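Putative methyl-accepting chemotaxis protein (Salmonella enterica subsp. enterica serovar Typhimurium str. LT2, PDB 6DB1) probably senses chemical signals outside the cell through this N-terminal ligand-binding domain, as part of a methyl-accepting chemotaxis receptor. Local coordinates at residues 18-23 / 68-73; 32-37 / 58-63; 83-88 / 129-134. All coordinates share one frame; numbering follows the deposited sequence.

Contact 1 of 3, residues 18-23 / 68-73; sequences VRQMTV and EEMKAL
V23 packs against L73 and against M70, a selenomethionine; the V23 and M70 side chains lie alongside each other, pointing opposite ways. The two methyls of V23 divide the work. CG1, anti to the backbone N (chi1 168°), lies 3.8 Å from M70 SE. CG2 faces the other way along the helix, 3.9 Å from L73 CD1, and also meets the carboxylate of E69, whose OE1 comes to 3.6 Å of V23 CG2. The carboxylate end of E69 thus lies against this methyl, while its other oxygen pairs with K66 of the same helix.

M70 reaches across because its chain bends at chi2 (75°), which swings SE inward. SE then sits 3.3 Å from Q20 O, a close contact that is not a hydrogen bond, and CE packs 3.8 Å from Q20 CB. Q20 also meets L73, with Q20 CG 4.0 Å from L73 CB; Q20 NE2 is hydrogen-bonded to P75 O, just after the second segment. F135 covers both Q20 and M70, while W90 closes on M70.

No hydrogen bond joins the two segments. Their axes approach to 9.7 Å at 159°, the near-antiparallel packing of neighbouring helices in a four-helix bundle, the fold of this domain.

Contact 2 of 3, residues 32-37 / 58-63; sequences FRFVTR and QSLENM
R37 NH1 is the polar atom shared here: it donates to Q58 OE1 and also to P55 O, its stronger partner, one turn before Q58. The bond from R37 NH1 to Q58 OE1 is weak, 3.2 Å long and bent to 138° at the hydrogen. OE1 lies at the guanidinium edge, near its plane, yet the amide itself is turned 54° against that plane. R37 is modelled in two conformers, so the R37-Q58 link describes one of them.

The bends at chi2 and chi3 fold the R37 chain over S59, whose OG lies over one guanidinium face. Its 2.9 Å distance to R37 NE has too poor an angle to count as a hydrogen bond; S59 OG has instead a weak bond with P55 O. While S59 uses OG on the R37 side, its CB meets the F34 backbone: the small serine permits close approach, with S59 CB 3.8 Å from F34 CA, and the axes of the two nearly antiparallel segments come to 8.7 Å. The F34 ring lies obliquely to L60, with F34 CD1 4.2 Å from L60 CB, and V98 of helix 80-105 packs on both.

Chemically, the one hydrogen bond across the segments is weak, S59 OG over the guanidinium face is not bonded to it, and the guanidinium has its stronger partner at P55 O, on the same helix as Q58.

Contact 3 of 3, residues 83-88 / 129-134; sequences SREVLS and GASAER
E85, on helix 80-105, reaches to S131 and R134 on helix 110-144, its nearly antiparallel neighbour in the four-helix bundle, one carboxylate oxygen serving each. Its CG is anti to the backbone N (chi1 -158°) and the chain is extended beyond it, which carries the carboxylate to the facing helix. There S131 OG donates to E85 OE2 at 2.6 Å, on the anti side and somewhat out of the carboxylate plane. A127 O also lies within hydrogen-bonding reach of the hydroxyl and competes with E85 OE2 for its one proton, while N89 ND2 is a weak partner.

R134 crosses E85 at about a right angle. Its chain bends at chi3 (87°), placing NE toward the acid, and the guanidinium and carboxylate planes lie only 5° apart. This edge-on salt bridge runs from R134 NE to E85 OE1 at 2.6 Å, although as a hydrogen bond it is weak because the hydrogen angle is poor.

Next to the polar pairs, V86 supplies the apolar part. The segment axes come within 8.6 Å, and at this separation V86 CG2 rests 3.9 Å from S131 CB. The same methyl carbon, V86 CG2, lies 3.6 Å from the backbone oxygen S131 O.

Overall arrangement
From the N terminus, helix 13-46 runs out and helix 54-73 returns beside it. Contact 2 closes the shorter loop, from 32-37 to 58-63, and contact 1 closes the wider one, from 18-23 to 68-73, so contact 2 lies within its span; their centres are about 18 Å apart along the same helix pair. Contact 3 follows in series, joining helix 80-105 to helix 110-144 once contact 1 is complete. M70 and L87 touch, linking contacts 1 and 3 and thereby the two hairpins, whereas contacts 2 and 3 do not touch. All three also meet the second subunit; E133, in contact 3, forms a salt bridge with R37 of that subunit.

Contact 1 of 3, residues 18-23 / 68-73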
loop_
_atom_site.group_PDB
_atom_site.type_symbol
_atom_site.label_atom_id
_atom_site.label_comp_id
_atom_site.label_asym_id
_atom_site.label_seq_id
_atom_site.Cartn_x
_atom_site.Cartn_y
_atom_site.Cartn_z
ATOM N N VAL A 18 -14.963 -0.131 2.078
ATOM C CA VAL A 18 -13.829 0.503 2.768
ATOM C C VAL A 18 -13.035 -0.549 3.581
ATOM O O VAL A 18 -11.797 -0.496 3.581
ATOM C CB VAL A 18 -14.314 1.687 3.622
ATOM C CG1 VAL A 18 -13.214 2.279 4.488
ATOM C CG2 VAL A 18 -14.927 2.760 2.745
ATOM N N ARG A 19 -13.700 -1.492 4.257
ATOM C CA ARG A 19 -12.956 -2.530 4.986
ATOM C C ARG A 19 -12.115 -3.330 3.978
ATOM O O ARG A 19 -10.974 -3.625 4.230
ATOM C CB ARG A 19 -13.882 -3.462 5.784
ATOM C CG ARG A 19 -14.458 -2.864 7.064
ATOM C CD ARG A 19 -15.276 -3.846 7.901
ATOM N NE ARG A 19 -16.626 -4.104 7.392
ATOM C CZ ARG A 19 -17.747 -3.622 7.923
ATOM N NH1 ARG A 19 -18.903 -3.844 7.324
ATOM N NH2 ARG A 19 -17.711 -2.933 9.052
ATOM N N GLN A 20 -12.683 -3.664 2.824
ATOM C CA GLN A 20 -11.941 -4.413 1.794
ATOM C C GLN A 20 -10.748 -3.603 1.265
ATOM O O GLN A 20 -9.668 -4.162 1.064
ATOM C CB GLN A 20 -12.836 -4.771 0.604
ATOM C CG GLN A 20 -13.843 -5.882 0.854
ATOM C CD GLN A 20 -14.768 -6.022 -0.338
ATOM O OE1 GLN A 20 -15.647 -5.197 -0.565
ATOM N NE2 GLN A 20 -14.600 -7.078 -1.102
HETATM N N MSE A 21 -10.961 -2.308 1.011
HETATM C CA MSE A 21 -9.899 -1.425 0.493
HETATM C C MSE A 21 -8.785 -1.293 1.518
HETATM O O MSE A 21 -7.623 -1.249 1.168
HETATM C CB MSE A 21 -10.492 -0.061 0.075
HETATM C CG MSE A 21 -9.424 0.948 -0.376
HETATM SE SE MSE A 21 -10.251 2.684 -0.852
HETATM C CE MSE A 21 -12.045 1.952 -1.216
ATOM N N THR A 22 -9.151 -1.264 2.798
ATOM C CA THR A 22 -8.187 -1.148 3.890
ATOM C C THR A 22 -7.384 -2.444 4.041
ATOM O O THR A 22 -6.183 -2.387 4.213
ATOM C CB THR A 22 -8.886 -0.784 5.206
ATOM O OG1 THR A 22 -9.384 0.548 5.065
ATOM C CG2 THR A 22 -7.965 -0.869 6.405
ATOM N N VAL A 23 -8.049 -3.601 3.976
ATOM C CA VAL A 23 -7.351 -4.885 4.091
ATOM C C VAL A 23 -6.391 -5.066 2.903
ATOM O O VAL A 23 -5.277 -5.583 3.071
ATOM C CB VAL A 23 -8.348 -6.049 4.220
ATOM C CG1 VAL A 23 -7.688 -7.409 4.043
ATOM C CG2 VAL A 23 -9.077 -5.977 5.548
ATOM N N GLU A 68 -6.252 -13.911 4.294
ATOM C CA GLU A 68 -7.358 -14.655 4.880
ATOM C C GLU A 68 -8.519 -13.701 5.179
ATOM O O GLU A 68 -9.661 -14.022 4.920
ATOM C CB GLU A 68 -6.914 -15.384 6.149
ATOM C CG GLU A 68 -6.075 -16.616 5.877
ATOM C CD GLU A 68 -6.648 -17.556 4.837
ATOM O OE1 GLU A 68 -6.196 -17.494 3.681
ATOM O OE2 GLU A 68 -7.556 -18.333 5.182
ATOM N N GLU A 69 -8.208 -12.521 5.689
ATOM C CA GLU A 69 -9.217 -11.520 6.014
ATOM C C GLU A 69 -9.883 -11.020 4.718
ATOM O O GLU A 69 -11.117 -10.773 4.677
ATOM C CB GLU A 69 -8.539 -10.384 6.776
ATOM C CG GLU A 69 -9.388 -9.725 7.830
ATOM C CD GLU A 69 -8.715 -8.513 8.461
ATOM O OE1 GLU A 69 -9.445 -7.541 8.759
ATOM O OE2 GLU A 69 -7.461 -8.528 8.626
HETATM N N MSE A 70 -9.099 -10.907 3.648
HETATM C CA MSE A 70 -9.665 -10.441 2.375
HETATM C C MSE A 70 -10.638 -11.443 1.861
HETATM O O MSE A 70 -11.732 -11.074 1.416
HETATM C CB MSE A 70 -8.610 -10.171 1.304
HETATM C CG MSE A 70 -9.170 -9.323 0.139
HETATM SE SE MSE A 70 -9.386 -7.428 0.642
HETATM C CE MSE A 70 -10.161 -6.860 -1.059
ATOM N N LYS A 71 -10.268 -12.728 1.943
ATOM C CA LYS A 71 -11.134 -13.830 1.469
ATOM C C LYS A 71 -12.465 -13.869 2.232
ATOM O O LYS A 71 -13.528 -14.116 1.630
ATOM C CB LYS A 71 -10.444 -15.184 1.669
ATOM C CG LYS A 71 -9.338 -15.507 0.675
ATOM C CD LYS A 71 -8.626 -16.785 1.003
ATOM C CE LYS A 71 -7.741 -17.245 -0.129
ATOM N NZ LYS A 71 -6.821 -18.308 0.325
ATOM N N ALA A 72 -12.389 -13.689 3.554
ATOM C CA ALA A 72 -13.568 -13.718 4.430
ATOM C C ALA A 72 -14.555 -12.593 4.083
ATOM O O ALA A 72 -15.751 -12.764 4.296
ATOM C CB ALA A 72 -13.138 -13.654 5.885
ATOM N N LEU A 73 -14.057 -11.475 3.534
ATOM C CA LEU A 73 -14.867 -10.282 3.160
ATOM C C LEU A 73 -15.363 -10.322 1.709
ATOM O O LEU A 73 -16.206 -9.504 1.346
ATOM C CB LEU A 73 -13.984 -9.027 3.274
ATOM C CG LEU A 73 -13.536 -8.590 4.668
ATOM C CD1 LEU A 73 -12.629 -7.373 4.567
ATOM C CD2 LEU A 73 -14.720 -8.279 5.570
#

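Contact 2 of 3, residues 32-37 / 58-63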
loop_
_atom_site.group_PDB
_atom_site.type_symbol
_atom_site.label_atom_id
_atom_site.label_comp_id
_atom_site.label_asym_id
_atom_site.label_seq_id
_atom_site.Cartn_x
_atom_site.Cartn_y
_atom_site.Cartn_z
ATOM N N PHE A 32 5.309 -4.931 0.751
ATOM C CA PHE A 32 6.460 -4.058 0.513
ATOM C C PHE A 32 7.402 -4.137 1.711
ATOM O O PHE A 32 8.618 -4.178 1.530
ATOM C CB PHE A 32 6.086 -2.603 0.209
ATOM C CG PHE A 32 5.340 -2.399 -1.087
ATOM C CD1 PHE A 32 5.632 -3.165 -2.206
ATOM C CD2 PHE A 32 4.442 -1.356 -1.228
ATOM C CE1 PHE A 32 4.963 -2.963 -3.404
ATOM C CE2 PHE A 32 3.780 -1.148 -2.431
ATOM C CZ PHE A 32 4.039 -1.954 -3.517
ATOM N N ARG A 33 6.848 -4.182 2.913
ATOM C CA ARG A 33 7.691 -4.280 4.072
ATOM C C ARG A 33 8.543 -5.543 3.967
ATOM O O ARG A 33 9.760 -5.471 4.075
ATOM C CB ARG A 33 6.884 -4.280 5.371
ATOM C CG ARG A 33 6.375 -2.906 5.788
ATOM C CD ARG A 33 5.591 -2.980 7.080
ATOM N NE ARG A 33 5.254 -1.658 7.570
ATOM C CZ ARG A 33 4.568 -1.427 8.679
ATOM N NH1 ARG A 33 4.118 -2.446 9.394
ATOM N NH2 ARG A 33 4.340 -0.184 9.067
ATOM N N PHE A 34 7.894 -6.671 3.729
ATOM C CA PHE A 34 8.561 -7.948 3.643
ATOM C C PHE A 34 9.818 -7.872 2.774
ATOM O O PHE A 34 10.841 -8.410 3.153
ATOM C CB PHE A 34 7.632 -9.011 3.059
ATOM C CG PHE A 34 8.359 -10.262 2.647
ATOM C CD1 PHE A 34 8.717 -11.211 3.589
ATOM C CD2 PHE A 34 8.714 -10.470 1.325
ATOM C CE1 PHE A 34 9.414 -12.347 3.219
ATOM C CE2 PHE A 34 9.403 -11.613 0.956
ATOM C CZ PHE A 34 9.760 -12.544 1.904
ATOM N N VAL A 35 9.719 -7.226 1.616
ATOM C CA VAL A 35 10.818 -7.144 0.681
ATOM C C VAL A 35 11.979 -6.360 1.299
ATOM O O VAL A 35 13.126 -6.702 1.071
ATOM C CB VAL A 35 10.383 -6.510 -0.652
ATOM C CG1 VAL A 35 11.574 -6.235 -1.559
ATOM C CG2 VAL A 35 9.350 -7.365 -1.367
ATOM N N THR A 36 11.679 -5.314 2.064
ATOM C CA THR A 36 12.726 -4.502 2.667
ATOM C C THR A 36 13.303 -5.205 3.901
ATOM O O THR A 36 14.526 -5.270 4.074
ATOM C CB THR A 36 12.220 -3.107 3.043
ATOM O OG1 THR A 36 11.272 -3.234 4.101
ATOM C CG2 THR A 36 11.593 -2.371 1.879
ATOM N N ARG A 37 12.404 -5.729 4.732
ATOM C CA ARG A 37 12.762 -6.441 5.955
ATOM C C ARG A 37 13.817 -7.508 5.628
ATOM O O ARG A 37 14.929 -7.521 6.187
ATOM C CB ARG A 37 11.515 -7.117 6.538
ATOM C CG ARG A 37 10.271 -6.238 6.579
ATOM C CD ARG A 37 9.972 -5.473 7.858
ATOM N NE ARG A 37 9.373 -6.327 8.880
ATOM C CZ ARG A 37 8.762 -5.881 9.975
ATOM N NH1 ARG A 37 8.279 -6.736 10.862
ATOM N NH2 ARG A 37 8.632 -4.582 10.178
ATOM N N GLN A 58 7.463 -11.967 10.353
ATOM C CA GLN A 58 6.306 -11.245 10.868
ATOM C C GLN A 58 5.500 -10.660 9.705
ATOM O O GLN A 58 4.281 -10.708 9.710
ATOM C CB GLN A 58 6.739 -10.133 11.827
ATOM C CG GLN A 58 5.621 -9.168 12.195
ATOM C CD GLN A 58 6.045 -8.159 13.232
ATOM O OE1 GLN A 58 5.907 -6.952 13.042
ATOM N NE2 GLN A 58 6.592 -8.645 14.334
ATOM N N SER A 59 6.204 -10.087 8.737
ATOM C CA SER A 59 5.562 -9.476 7.593
ATOM C C SER A 59 4.880 -10.553 6.734
ATOM O O SER A 59 3.727 -10.389 6.353
ATOM C CB SER A 59 6.553 -8.640 6.816
ATOM O OG SER A 59 7.027 -7.555 7.616
ATOM N N LEU A 60 5.585 -11.646 6.448
ATOM C CA LEU A 60 5.031 -12.745 5.671
ATOM C C LEU A 60 3.755 -13.230 6.358
ATOM O O LEU A 60 2.709 -13.365 5.722
ATOM C CB LEU A 60 6.072 -13.863 5.556
ATOM C CG LEU A 60 5.656 -15.104 4.766
ATOM C CD1 LEU A 60 6.870 -15.812 4.206
ATOM C CD2 LEU A 60 4.829 -16.067 5.605
ATOM N N GLU A 61 3.840 -13.426 7.668
ATOM C CA GLU A 61 2.694 -13.878 8.433
ATOM C C GLU A 61 1.568 -12.828 8.378
ATOM O O GLU A 61 0.396 -13.202 8.293
ATOM C CB GLU A 61 3.093 -14.213 9.867
ATOM C CG GLU A 61 2.724 -15.623 10.254
ATOM C CD GLU A 61 1.244 -15.920 10.127
ATOM O OE1 GLU A 61 0.899 -17.096 9.900
ATOM O OE2 GLU A 61 0.435 -14.975 10.264
ATOM N N ASN A 62 1.903 -11.534 8.396
ATOM C CA ASN A 62 0.872 -10.475 8.326
ATOM C C ASN A 62 0.211 -10.471 6.934
ATOM O O ASN A 62 -0.993 -10.214 6.814
ATOM C CB ASN A 62 1.434 -9.094 8.680
ATOM C CG ASN A 62 1.710 -8.896 10.155
ATOM O OD1 ASN A 62 1.217 -9.642 11.002
ATOM N ND2 ASN A 62 2.460 -7.852 10.480
HETATM N N MSE A 63 0.999 -10.755 5.894
HETATM C CA MSE A 63 0.504 -10.801 4.517
HETATM C C MSE A 63 -0.467 -11.954 4.355
HETATM O O MSE A 63 -1.490 -11.836 3.680
HETATM C CB MSE A 63 1.731 -10.956 3.622
HETATM C CG MSE A 63 1.508 -10.558 2.163
HETATM SE SE MSE A 63 3.215 -10.661 1.173
HETATM C CE MSE A 63 2.433 -11.073 -0.589
#

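Contact 3 of 3, residues 83-88 / 129-134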
loop_
_atom_site.group_PDB
_atom_site.type_symbol
_atom_site.label_atom_id
_atom_site.label_comp_id
_atom_site.label_asym_id
_atom_site.label_seq_id
_atom_site.Cartn_x
_atom_site.Cartn_y
_atom_site.Cartn_z
ATOM N N SER A 83 -12.953 -9.323 -7.654
ATOM C CA SER A 83 -12.646 -9.837 -6.336
ATOM C C SER A 83 -11.754 -11.078 -6.470
ATOM O O SER A 83 -10.753 -11.212 -5.777
ATOM C CB SER A 83 -13.908 -10.118 -5.582
ATOM O OG SER A 83 -13.609 -10.619 -4.305
ATOM N N ARG A 84 -12.106 -11.944 -7.419
ATOM C CA ARG A 84 -11.386 -13.191 -7.701
ATOM C C ARG A 84 -9.970 -12.958 -8.226
ATOM O O ARG A 84 -9.055 -13.703 -7.880
ATOM C CB ARG A 84 -12.168 -14.036 -8.709
ATOM C CG ARG A 84 -13.094 -15.026 -8.026
ATOM C CD ARG A 84 -12.291 -16.239 -7.595
ATOM N NE ARG A 84 -12.746 -16.846 -6.349
ATOM C CZ ARG A 84 -12.086 -16.765 -5.201
ATOM N NH1 ARG A 84 -10.923 -16.138 -5.154
ATOM N NH2 ARG A 84 -12.574 -17.341 -4.117
ATOM N N GLU A 85 -9.805 -11.997 -9.101
ATOM C CA GLU A 85 -8.496 -11.699 -9.637
ATOM C C GLU A 85 -7.546 -11.321 -8.486
ATOM O O GLU A 85 -6.423 -11.802 -8.411
ATOM C CB GLU A 85 -8.631 -10.568 -10.654
ATOM C CG GLU A 85 -7.498 -10.500 -11.644
ATOM C CD GLU A 85 -7.478 -9.224 -12.464
ATOM O OE1 GLU A 85 -8.471 -8.960 -13.168
ATOM O OE2 GLU A 85 -6.472 -8.510 -12.402
ATOM N N VAL A 86 -8.027 -10.461 -7.587
ATOM C CA VAL A 86 -7.257 -9.960 -6.451
ATOM C C VAL A 86 -6.797 -11.109 -5.540
ATOM O O VAL A 86 -5.615 -11.200 -5.220
ATOM C CB VAL A 86 -8.085 -8.932 -5.655
ATOM C CG1 VAL A 86 -7.555 -8.724 -4.247
ATOM C CG2 VAL A 86 -8.186 -7.616 -6.404
ATOM N N LEU A 87 -7.720 -11.959 -5.130
ATOM C CA LEU A 87 -7.393 -13.062 -4.219
ATOM C C LEU A 87 -6.429 -14.056 -4.883
ATOM O O LEU A 87 -5.519 -14.555 -4.221
ATOM C CB LEU A 87 -8.685 -13.761 -3.791
ATOM C CG LEU A 87 -9.685 -12.894 -3.031
ATOM C CD1 LEU A 87 -10.984 -13.646 -2.771
ATOM C CD2 LEU A 87 -9.088 -12.395 -1.735
ATOM N N SER A 88 -6.609 -14.352 -6.164
ATOM C CA SER A 88 -5.724 -15.323 -6.820
ATOM C C SER A 88 -4.316 -14.760 -7.004
ATOM O O SER A 88 -3.357 -15.476 -6.808
ATOM C CB SER A 88 -6.286 -15.772 -8.129
ATOM O OG SER A 88 -7.425 -16.569 -7.907
ATOM N N GLY A 129 -0.318 -6.076 -8.431
ATOM C CA GLY A 129 -0.520 -4.637 -8.577
ATOM C C GLY A 129 -1.598 -4.320 -9.600
ATOM O O GLY A 129 -2.352 -3.353 -9.425
ATOM N N ALA A 130 -1.701 -5.132 -10.656
ATOM C CA ALA A 130 -2.697 -4.850 -11.715
ATOM C C ALA A 130 -4.098 -5.145 -11.183
ATOM O O ALA A 130 -5.059 -4.409 -11.451
ATOM C CB ALA A 130 -2.398 -5.639 -12.964
ATOM N N SER A 131 -4.208 -6.225 -10.421
ATOM C CA SER A 131 -5.492 -6.569 -9.825
ATOM C C SER A 131 -5.861 -5.513 -8.774
ATOM O O SER A 131 -6.998 -5.097 -8.693
ATOM C CB SER A 131 -5.462 -7.965 -9.220
ATOM O OG SER A 131 -5.105 -8.922 -10.198
ATOM N N ALA A 132 -4.900 -5.092 -7.959
ATOM C CA ALA A 132 -5.210 -4.104 -6.938
ATOM C C ALA A 132 -5.716 -2.819 -7.606
ATOM O O ALA A 132 -6.605 -2.176 -7.072
ATOM C CB ALA A 132 -4.012 -3.841 -6.051
ATOM N N GLU A 133 -5.152 -2.469 -8.767
ATOM C CA GLU A 133 -5.595 -1.282 -9.518
ATOM C C GLU A 133 -7.036 -1.471 -9.991
ATOM O O GLU A 133 -7.854 -0.564 -9.915
ATOM C CB GLU A 133 -4.718 -1.041 -10.752
ATOM C CG GLU A 133 -3.286 -0.649 -10.430
ATOM C CD GLU A 133 -2.905 0.799 -10.704
ATOM O OE1 GLU A 133 -3.777 1.563 -11.145
ATOM O OE2 GLU A 133 -1.734 1.156 -10.443
ATOM N N ARG A 134 -7.326 -2.648 -10.501
ATOM C CA ARG A 134 -8.659 -2.949 -10.997
ATOM C C ARG A 134 -9.648 -2.816 -9.832
ATOM O O ARG A 134 -10.737 -2.259 -9.970
ATOM C CB ARG A 134 -8.645 -4.333 -11.651
ATOM C CG ARG A 134 -9.579 -4.462 -12.841
ATOM C CD ARG A 134 -9.301 -5.650 -13.749
ATOM N NE ARG A 134 -9.953 -6.893 -13.357
ATOM C CZ ARG A 134 -11.175 -7.267 -13.754
ATOM N NH1 ARG A 134 -11.907 -6.476 -14.526
ATOM N NH2 ARG A 134 -11.663 -8.433 -13.368
#